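Local atomic coordinates of hypothetical protein Atu2299 (Agrobacterium tumefaciens, PDB entry 2HLY), a protein that is of unknown function but belongs to a family grouped with the papain-like (clan CA) peptidases, to which its fold may be related. Residues A[19-24]-A[36-41]; A[72-77]-A[85-90]; A[91-96]-A[140-145]. One frame throughout, in Å; residues are numbered along the deposited sequence.

Contact 1: A[19-24]-A[36-41]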
loop_
_atom_site.group_PDB
_atom_site.type_symbol
_atom_site.label_atom_id
_atom_site.label_comp_id
_atom_site.label_asym_id
_atom_site.label_seq_id
_atom_site.Cartn_x
_atom_site.Cartn_y
_atom_site.Cartn_z
ATOM N N VAL A 19 4.168 -8.149 -5.593
ATOM C CA VAL A 19 3.019 -8.979 -5.955
ATOM C C VAL A 19 1.823 -8.113 -6.346
ATOM O O VAL A 19 1.218 -8.303 -7.400
ATOM C CB VAL A 19 2.653 -9.958 -4.825
ATOM C CG1 VAL A 19 1.257 -10.567 -5.048
ATOM C CG2 VAL A 19 3.727 -11.038 -4.730
ATOM N N ILE A 20 1.484 -7.155 -5.485
ATOM C CA ILE A 20 0.301 -6.337 -5.721
ATOM C C ILE A 20 0.507 -5.474 -6.965
ATOM O O ILE A 20 -0.393 -5.349 -7.815
ATOM C CB ILE A 20 -0.033 -5.462 -4.493
ATOM C CG1 ILE A 20 -0.253 -6.346 -3.262
ATOM C CG2 ILE A 20 -1.234 -4.550 -4.809
ATOM C CD1 ILE A 20 -0.344 -5.583 -1.943
ATOM N N ASN A 21 1.701 -4.891 -7.086
ATOM C CA ASN A 21 2.008 -4.060 -8.248
ATOM C C ASN A 21 1.874 -4.851 -9.541
ATOM O O ASN A 21 1.363 -4.356 -10.551
ATOM C CB ASN A 21 3.425 -3.520 -8.152
ATOM C CG ASN A 21 3.696 -2.450 -9.170
ATOM O OD1 ASN A 21 2.939 -1.474 -9.274
ATOM N ND2 ASN A 21 4.753 -2.636 -9.954
ATOM N N SER A 22 2.335 -6.093 -9.504
ATOM C CA SER A 22 2.313 -6.951 -10.688
ATOM C C SER A 22 0.883 -7.253 -11.140
ATOM O O SER A 22 0.602 -7.313 -12.345
ATOM C CB SER A 22 3.063 -8.251 -10.402
ATOM O OG SER A 22 4.417 -7.983 -10.055
ATOM N N LEU A 23 -0.012 -7.422 -10.174
ATOM C CA LEU A 23 -1.420 -7.701 -10.460
ATOM C C LEU A 23 -2.185 -6.452 -10.926
ATOM O O LEU A 23 -3.163 -6.552 -11.691
ATOM C CB LEU A 23 -2.087 -8.298 -9.214
ATOM C CG LEU A 23 -1.663 -9.730 -8.888
ATOM C CD1 LEU A 23 -2.085 -10.136 -7.485
ATOM C CD2 LEU A 23 -2.263 -10.691 -9.930
ATOM N N LEU A 24 -1.738 -5.293 -10.489
ATOM C CA LEU A 24 -2.414 -4.042 -10.776
ATOM C C LEU A 24 -2.002 -3.376 -12.039
ATOM O O LEU A 24 -2.690 -2.570 -12.541
ATOM C CB LEU A 24 -2.082 -3.056 -9.729
ATOM C CG LEU A 24 -2.927 -3.176 -8.525
ATOM C CD1 LEU A 24 -4.378 -3.260 -8.916
ATOM C CD2 LEU A 24 -2.542 -4.318 -7.755
ATOM N N MET A 36 -6.047 1.927 -2.647
ATOM C CA MET A 36 -7.093 1.027 -2.174
ATOM C C MET A 36 -6.711 -0.432 -2.366
ATOM O O MET A 36 -6.992 -1.262 -1.500
ATOM C CB MET A 36 -8.425 1.355 -2.870
ATOM C CG MET A 36 -8.937 2.730 -2.470
ATOM S SD MET A 36 -10.301 3.275 -3.526
ATOM C CE MET A 36 -11.599 2.124 -3.032
ATOM N N TYR A 37 -6.068 -0.748 -3.495
ATOM C CA TYR A 37 -5.593 -2.112 -3.733
ATOM C C TYR A 37 -4.398 -2.455 -2.862
ATOM O O TYR A 37 -4.338 -3.544 -2.295
ATOM C CB TYR A 37 -5.214 -2.312 -5.200
ATOM C CG TYR A 37 -6.396 -2.493 -6.119
ATOM C CD1 TYR A 37 -6.982 -3.747 -6.281
ATOM C CD2 TYR A 37 -6.921 -1.422 -6.834
ATOM C CE1 TYR A 37 -8.060 -3.932 -7.143
ATOM C CE2 TYR A 37 -8.006 -1.595 -7.690
ATOM C CZ TYR A 37 -8.566 -2.853 -7.835
ATOM O OH TYR A 37 -9.646 -3.052 -8.689
ATOM N N PHE A 38 -3.420 -1.559 -2.781
ATOM C CA PHE A 38 -2.263 -1.834 -1.937
ATOM C C PHE A 38 -2.677 -2.075 -0.506
ATOM O O PHE A 38 -2.174 -2.980 0.138
ATOM C CB PHE A 38 -1.219 -0.704 -2.020
ATOM C CG PHE A 38 -0.362 -0.778 -3.258
ATOM C CD1 PHE A 38 0.580 -1.791 -3.400
ATOM C CD2 PHE A 38 -0.502 0.157 -4.276
ATOM C CE1 PHE A 38 1.367 -1.882 -4.552
ATOM C CE2 PHE A 38 0.284 0.082 -5.433
ATOM C CZ PHE A 38 1.216 -0.943 -5.567
ATOM N N SER A 39 -3.642 -1.307 -0.017
ATOM C CA SER A 39 -4.015 -1.409 1.395
ATOM C C SER A 39 -4.899 -2.600 1.715
ATOM O O SER A 39 -4.705 -3.274 2.735
ATOM C CB SER A 39 -4.661 -0.118 1.858
ATOM O OG SER A 39 -3.706 0.919 1.771
ATOM N N THR A 40 -5.875 -2.868 0.855
ATOM C CA THR A 40 -6.734 -4.055 1.081
ATOM C C THR A 40 -6.016 -5.374 0.784
ATOM O O THR A 40 -6.125 -6.333 1.573
ATOM C CB THR A 40 -8.055 -3.984 0.327
ATOM O OG1 THR A 40 -7.796 -3.880 -1.069
ATOM C CG2 THR A 40 -8.886 -2.778 0.792
ATOM N N PHE A 41 -5.276 -5.441 -0.335
ATOM C CA PHE A 41 -4.528 -6.673 -0.633
ATOM C C PHE A 41 -3.402 -6.897 0.392
ATOM O O PHE A 41 -3.137 -8.044 0.808
ATOM C CB PHE A 41 -3.943 -6.647 -2.049
ATOM C CG PHE A 41 -4.958 -6.852 -3.153
ATOM C CD1 PHE A 41 -6.287 -6.450 -3.021
ATOM C CD2 PHE A 41 -4.560 -7.450 -4.343
ATOM C CE1 PHE A 41 -7.206 -6.645 -4.069
ATOM C CE2 PHE A 41 -5.463 -7.641 -5.377
ATOM C CZ PHE A 41 -6.788 -7.220 -5.239
#
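I20 and F38 mark the nearest backbone approach of two consecutive helices, 10-24 and 31-50, packed as an alpha-alpha pair inside the domain. The short segment axes pass 10.0 Å apart and their N-to-C directions differ by 133°, nearer antiparallel than parallel; I20, L24, Y37, F38 and F41 carry most of the buried surface. I20 points at the partner helix and sends its two branches to different side chains. CG2, anti to the backbone N, lies 3.6 Å from F38 CD1, on the ring, while the longer branch brings CD1 to within 3.8 Å of F41 CB, where it meets the stem of that side chain. L24 approaches Y37 quite differently: its CD1 sits over one face of the phenol ring, 3.7 Å from the centroid and 18° from the normal, a CH-pi contact offset toward the rim near CG. F38 runs beside N21, ring and amide planes 16° apart, with N21 OD1 4.1 Å from F38 CZ; N21 ND2 is held by T199. Helix 160-172 extends the apolar packing, I162 touching Y37 and M165 touching F41, while Y17 lies almost parallel to the F38 ring. One turn inside helix 31-50 is bonded twice: M36 O accepts from T40 N and, at 2.8 Å, from T40 OG1.

Contact 2: A[72-77]-A[85-90]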
loop_
_atom_site.group_PDB
_atom_site.type_symbol
_atom_site.label_atom_id
_atom_site.label_comp_id
_atom_site.label_asym_id
_atom_site.label_seq_id
_atom_site.Cartn_x
_atom_site.Cartn_y
_atom_site.Cartn_z
ATOM N N PHE A 72 -1.411 13.855 0.691
ATOM C CA PHE A 72 -2.615 13.303 0.095
ATOM C C PHE A 72 -3.814 14.010 0.703
ATOM O O PHE A 72 -4.409 13.556 1.688
ATOM C CB PHE A 72 -2.700 11.794 0.302
ATOM C CG PHE A 72 -1.602 11.021 -0.367
ATOM C CD1 PHE A 72 -1.669 10.720 -1.723
ATOM C CD2 PHE A 72 -0.530 10.549 0.367
ATOM C CE1 PHE A 72 -0.659 9.978 -2.348
ATOM C CE2 PHE A 72 0.496 9.787 -0.256
ATOM C CZ PHE A 72 0.418 9.504 -1.619
ATOM N N ALA A 73 -4.145 15.147 0.101
ATOM C CA ALA A 73 -5.224 16.005 0.586
ATOM C C ALA A 73 -5.628 16.950 -0.531
ATOM O O ALA A 73 -4.884 17.117 -1.501
ATOM C CB ALA A 73 -4.750 16.805 1.791
ATOM N N ASP A 74 -6.802 17.562 -0.375
ATOM C CA ASP A 74 -7.216 18.664 -1.245
ATOM C C ASP A 74 -6.940 19.991 -0.550
ATOM O O ASP A 74 -7.026 20.091 0.678
ATOM C CB ASP A 74 -8.714 18.565 -1.566
ATOM C CG ASP A 74 -9.043 17.478 -2.587
ATOM O OD1 ASP A 74 -8.117 16.813 -3.108
ATOM O OD2 ASP A 74 -10.251 17.302 -2.860
ATOM N N HIS A 75 -6.594 21.010 -1.328
ATOM C CA HIS A 75 -6.463 22.353 -0.780
ATOM C C HIS A 75 -7.799 23.075 -0.918
ATOM O O HIS A 75 -8.435 23.035 -1.975
ATOM C CB HIS A 75 -5.362 23.135 -1.491
ATOM C CG HIS A 75 -4.993 24.407 -0.798
ATOM N ND1 HIS A 75 -5.512 25.631 -1.162
ATOM C CD2 HIS A 75 -4.181 24.642 0.261
ATOM C CE1 HIS A 75 -5.026 26.567 -0.365
ATOM N NE2 HIS A 75 -4.211 25.994 0.505
ATOM N N ARG A 76 -8.219 23.728 0.157
ATOM C CA ARG A 76 -9.488 24.433 0.170
ATOM C C ARG A 76 -9.478 25.533 1.217
ATOM O O ARG A 76 -9.087 25.298 2.366
ATOM C CB ARG A 76 -10.640 23.453 0.434
ATOM C CG ARG A 76 -11.883 24.130 0.946
ATOM C CD ARG A 76 -13.153 23.521 0.428
ATOM N NE ARG A 76 -13.576 22.358 1.190
ATOM C CZ ARG A 76 -13.767 21.150 0.662
ATOM N NH1 ARG A 76 -13.564 20.936 -0.636
ATOM N NH2 ARG A 76 -14.165 20.155 1.436
ATOM N N GLU A 77 -9.906 26.728 0.807
ATOM C CA GLU A 77 -10.127 27.844 1.730
ATOM C C GLU A 77 -8.866 28.177 2.533
ATOM O O GLU A 77 -8.811 27.980 3.749
ATOM C CB GLU A 77 -11.316 27.540 2.665
ATOM C CG GLU A 77 -12.678 27.400 1.958
ATOM C CD GLU A 77 -13.713 26.619 2.778
ATOM O OE1 GLU A 77 -13.717 26.741 4.027
ATOM O OE2 GLU A 77 -14.525 25.886 2.174
ATOM N N GLY A 85 -11.379 13.463 -4.486
ATOM C CA GLY A 85 -11.097 12.735 -5.714
ATOM C C GLY A 85 -9.842 11.897 -5.569
ATOM O O GLY A 85 -9.710 11.112 -4.617
ATOM N N GLU A 86 -8.907 12.091 -6.494
ATOM C CA GLU A 86 -7.741 11.223 -6.584
ATOM C C GLU A 86 -6.686 11.460 -5.501
ATOM O O GLU A 86 -5.691 10.728 -5.456
ATOM C CB GLU A 86 -7.118 11.284 -7.990
ATOM C CG GLU A 86 -8.056 10.728 -9.068
ATOM C CD GLU A 86 -7.433 10.635 -10.459
ATOM O OE1 GLU A 86 -6.213 10.899 -10.608
ATOM O OE2 GLU A 86 -8.184 10.276 -11.405
ATOM N N ASN A 87 -6.893 12.468 -4.645
ATOM C CA ASN A 87 -5.974 12.711 -3.507
ATOM C C ASN A 87 -6.311 11.924 -2.239
ATOM O O ASN A 87 -5.559 11.981 -1.266
ATOM C CB ASN A 87 -5.867 14.202 -3.156
ATOM C CG ASN A 87 -5.156 15.003 -4.219
ATOM O OD1 ASN A 87 -4.227 14.515 -4.866
ATOM N ND2 ASN A 87 -5.579 16.247 -4.399
ATOM N N PHE A 88 -7.445 11.230 -2.244
ATOM C CA PHE A 88 -7.778 10.297 -1.163
ATOM C C PHE A 88 -6.701 9.211 -1.099
ATOM O O PHE A 88 -6.208 8.755 -2.135
ATOM C CB PHE A 88 -9.128 9.652 -1.433
ATOM C CG PHE A 88 -9.681 8.912 -0.258
ATOM C CD1 PHE A 88 -10.345 9.609 0.738
ATOM C CD2 PHE A 88 -9.543 7.533 -0.154
ATOM C CE1 PHE A 88 -10.867 8.949 1.832
ATOM C CE2 PHE A 88 -10.069 6.858 0.954
ATOM C CZ PHE A 88 -10.717 7.583 1.942
ATOM N N HIS A 89 -6.337 8.805 0.115
ATOM C CA HIS A 89 -5.284 7.806 0.279
ATOM C C HIS A 89 -5.613 6.778 1.355
ATOM O O HIS A 89 -6.228 7.119 2.363
ATOM C CB HIS A 89 -3.960 8.498 0.599
ATOM C CG HIS A 89 -2.772 7.598 0.493
ATOM N ND1 HIS A 89 -2.294 7.153 -0.721
ATOM C CD2 HIS A 89 -1.969 7.057 1.440
ATOM C CE1 HIS A 89 -1.239 6.379 -0.516
ATOM N NE2 HIS A 89 -1.022 6.308 0.786
ATOM N N CYS A 90 -5.225 5.520 1.118
ATOM C CA CYS A 90 -5.433 4.435 2.081
ATOM C C CYS A 90 -4.106 3.899 2.575
ATOM O O CYS A 90 -3.101 3.955 1.848
ATOM C CB CYS A 90 -6.182 3.275 1.429
ATOM S SG CYS A 90 -7.857 3.692 0.952
HETATM O O HOH W 1 -8.869 14.764 -4.524
#
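F72 and H89 form the tight part of this contact, a face-to-face stack with centroids 3.8 Å apart and planes at 10°. H89 ND1 stands over the centre of the phenyl ring, and the stems meet as well, F72 CB lying 3.5 Å from H89 CB. The CB of H89 points toward the other segment, and its CG is anti to the backbone N (chi1 -167°). N87 O closes in near the plane of the phenyl ring at its edge. The other side of the contact is polar and partly exposed. There N87 ND2 donates to D74 OD1 at 2.9 Å with an N-H...O angle of 161°, although the amide and carboxylate planes are strongly turned against each other. A water also donates to D74 OD1, at 2.6 Å, and accepts from G85 N and N87 N, tying the aspartate to the type I turn G85-F88; D74 OD2 takes A84 N. Among its neighbours, F72 closes strand 68-72 beside strand 60-65 of the three-stranded sheet, whereas H89 opens strand 89-94 of the four-stranded sheet, bonded through NE2 to D100 of strand 97-100 and touching S35 of helix 31-50.

Contact 3: A[91-96]-A[140-145]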
loop_
_atom_site.group_PDB
_atom_site.type_symbol
_atom_site.label_atom_id
_atom_site.label_comp_id
_atom_site.label_asym_id
_atom_site.label_seq_id
_atom_site.Cartn_x
_atom_site.Cartn_y
_atom_site.Cartn_z
ATOM N N TRP A 91 -4.131 3.330 3.769
ATOM C CA TRP A 91 -2.954 2.678 4.370
ATOM C C TRP A 91 -3.439 1.462 5.171
ATOM O O TRP A 91 -4.639 1.158 5.186
ATOM C CB TRP A 91 -2.210 3.662 5.268
ATOM C CG TRP A 91 -3.042 4.197 6.378
ATOM C CD1 TRP A 91 -3.159 3.697 7.642
ATOM C CD2 TRP A 91 -3.889 5.356 6.325
ATOM N NE1 TRP A 91 -4.020 4.467 8.381
ATOM C CE2 TRP A 91 -4.488 5.491 7.595
ATOM C CE3 TRP A 91 -4.184 6.295 5.331
ATOM C CZ2 TRP A 91 -5.374 6.531 7.900
ATOM C CZ3 TRP A 91 -5.076 7.325 5.626
ATOM C CH2 TRP A 91 -5.648 7.442 6.905
ATOM N N VAL A 92 -2.516 0.767 5.841
ATOM C CA VAL A 92 -2.887 -0.380 6.667
ATOM C C VAL A 92 -2.455 -0.112 8.099
ATOM O O VAL A 92 -1.385 0.463 8.327
ATOM C CB VAL A 92 -2.202 -1.668 6.161
ATOM C CG1 VAL A 92 -2.558 -2.850 7.055
ATOM C CG2 VAL A 92 -2.666 -1.956 4.752
ATOM N N GLU A 93 -3.309 -0.503 9.050
ATOM C CA GLU A 93 -2.961 -0.493 10.463
ATOM C C GLU A 93 -3.006 -1.939 10.929
ATOM O O GLU A 93 -4.033 -2.602 10.806
ATOM C CB GLU A 93 -3.938 0.385 11.231
ATOM C CG GLU A 93 -3.832 1.830 10.755
ATOM C CD GLU A 93 -4.590 2.819 11.606
ATOM O OE1 GLU A 93 -5.205 2.399 12.619
ATOM O OE2 GLU A 93 -4.567 4.013 11.232
ATOM N N ALA A 94 -1.873 -2.444 11.411
ATOM C CA ALA A 94 -1.802 -3.858 11.780
ATOM C C ALA A 94 -0.923 -4.051 12.989
ATOM O O ALA A 94 0.256 -3.721 12.943
ATOM C CB ALA A 94 -1.260 -4.678 10.616
ATOM N N ASP A 95 -1.492 -4.593 14.067
ATOM C CA ASP A 95 -0.701 -4.934 15.254
ATOM C C ASP A 95 0.053 -3.700 15.763
ATOM O O ASP A 95 1.177 -3.815 16.285
ATOM C CB ASP A 95 0.293 -6.054 14.897
ATOM C CG ASP A 95 0.370 -7.149 15.949
ATOM O OD1 ASP A 95 -0.540 -7.238 16.800
ATOM O OD2 ASP A 95 1.343 -7.934 15.905
ATOM N N GLY A 96 -0.563 -2.530 15.588
ATOM C CA GLY A 96 0.011 -1.252 16.009
ATOM C C GLY A 96 0.852 -0.554 14.946
ATOM O O GLY A 96 1.106 0.654 15.061
ATOM N N PHE A 140 5.045 11.066 9.629
ATOM C CA PHE A 140 3.788 10.843 8.935
ATOM C C PHE A 140 2.627 11.310 9.769
ATOM O O PHE A 140 2.704 11.362 11.002
ATOM C CB PHE A 140 3.592 9.365 8.572
ATOM C CG PHE A 140 3.380 8.447 9.771
ATOM C CD1 PHE A 140 2.132 7.891 10.009
ATOM C CD2 PHE A 140 4.428 8.120 10.629
ATOM C CE1 PHE A 140 1.921 7.024 11.101
ATOM C CE2 PHE A 140 4.224 7.251 11.715
ATOM C CZ PHE A 140 2.983 6.720 11.957
ATOM N N PHE A 141 1.556 11.681 9.077
ATOM C CA PHE A 141 0.328 12.044 9.759
ATOM C C PHE A 141 -0.844 11.467 8.987
ATOM O O PHE A 141 -0.924 11.618 7.765
ATOM C CB PHE A 141 0.183 13.565 9.904
ATOM C CG PHE A 141 -1.139 13.966 10.488
ATOM C CD1 PHE A 141 -1.391 13.806 11.851
ATOM C CD2 PHE A 141 -2.151 14.464 9.660
ATOM C CE1 PHE A 141 -2.645 14.142 12.387
ATOM C CE2 PHE A 141 -3.399 14.814 10.188
ATOM C CZ PHE A 141 -3.649 14.637 11.539
ATOM N N TYR A 142 -1.751 10.834 9.722
ATOM C CA TYR A 142 -2.978 10.260 9.163
ATOM C C TYR A 142 -4.213 10.809 9.861
ATOM O O TYR A 142 -4.234 10.937 11.103
ATOM C CB TYR A 142 -3.024 8.757 9.406
ATOM C CG TYR A 142 -1.999 7.901 8.723
ATOM C CD1 TYR A 142 -1.429 8.257 7.496
ATOM C CD2 TYR A 142 -1.611 6.697 9.313
ATOM C CE1 TYR A 142 -0.496 7.409 6.857
ATOM C CE2 TYR A 142 -0.684 5.857 8.695
ATOM C CZ TYR A 142 -0.128 6.223 7.480
ATOM O OH TYR A 142 0.758 5.368 6.864
ATOM N N ARG A 143 -5.242 11.115 9.072
ATOM C CA ARG A 143 -6.580 11.301 9.625
ATOM C C ARG A 143 -7.529 10.369 8.913
ATOM O O ARG A 143 -7.868 10.585 7.737
ATOM C CB ARG A 143 -7.066 12.744 9.527
ATOM C CG ARG A 143 -8.427 12.913 10.184
ATOM C CD ARG A 143 -8.914 14.338 10.168
ATOM N NE ARG A 143 -9.179 14.809 8.813
ATOM C CZ ARG A 143 -8.548 15.838 8.252
ATOM N NH1 ARG A 143 -7.627 16.509 8.936
ATOM N NH2 ARG A 143 -8.843 16.207 7.012
ATOM N N SER A 144 -7.954 9.337 9.636
ATOM C CA SER A 144 -8.946 8.409 9.130
ATOM C C SER A 144 -10.272 9.129 8.890
ATOM O O SER A 144 -10.734 9.889 9.742
ATOM C CB SER A 144 -9.161 7.248 10.111
ATOM O OG SER A 144 -10.115 6.340 9.574
ATOM N N GLU A 145 -10.868 8.857 7.733
ATOM C CA GLU A 145 -12.196 9.357 7.380
ATOM C C GLU A 145 -13.090 8.155 7.077
ATOM O O GLU A 145 -13.274 7.781 5.908
ATOM C CB GLU A 145 -12.095 10.292 6.189
ATOM C CG GLU A 145 -11.296 11.544 6.507
ATOM C CD GLU A 145 -12.112 12.598 7.248
ATOM O OE1 GLU A 145 -13.308 12.349 7.566
ATOM O OE2 GLU A 145 -11.552 13.689 7.506
#
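W91 and Y142 stand at the nearest backbone approach, yet their CA atoms are 9.0 Å apart: strands 91-94 and 140-144 belong to different antiparallel sheets, their segment axes 10.5 Å apart and crossing at 90°. W91 adopts the crowded position, CG between the backbone N and the carbonyl carbon (chi1 59°), and the indole lies flat on the Y142 ring. The five-membered ring and the phenol form a face-to-face stack, centroids 3.7 Å apart, with W91 CD1 and Y142 CE2 in close contact at 3.4 Å. The two side chains run past each other in opposite directions: Y142 OH lies 3.8 Å from W91 CB, and Y142 CB lies 3.6 Å from W91 CZ2. R143 O approaches the indole edge close to its plane, 3.9 Å from W91 CH2. F140 brings the edge of its ring, through CD1, over the opposite face of the phenol, offset toward the rim, and Y142 OH is bonded to Y63 OH. Within its own strand, W91 NE1 donates to E93 OE2 at 2.9 Å and 175°, on the anti side of the carboxylate and somewhat out of its plane, while E93 OE1 pairs with K57. The flat stack on its face and the nearly straight bond at its rim probably both limit how the indole can turn; the carboxylate would probably polarise the N-H it accepts.

In the fold
Along the chain the three contacts follow in series, contact 1 closing before contacts 2 and 3 open. Strand 89-94 joins the last two, with residues 85-90 running directly into 91-96, while their centres remain about 16 Å apart. Contact 1 lies about 20 Å from contact 2 and about 17 Å from contact 3, centre to centre, yet helix 31-50 reaches both: M36 CG is 3.7 Å from C90 SG, and S39 O is 3.2 Å from V92 CG2. Contacts 2 and 3 connect the four-stranded sheet to the three-stranded one through its outermost strands, 68-72 and 140-144. Helix 31-50 thus packs on the strand that serves both; any papain-like relationship rests on the family's clan and remains tentative.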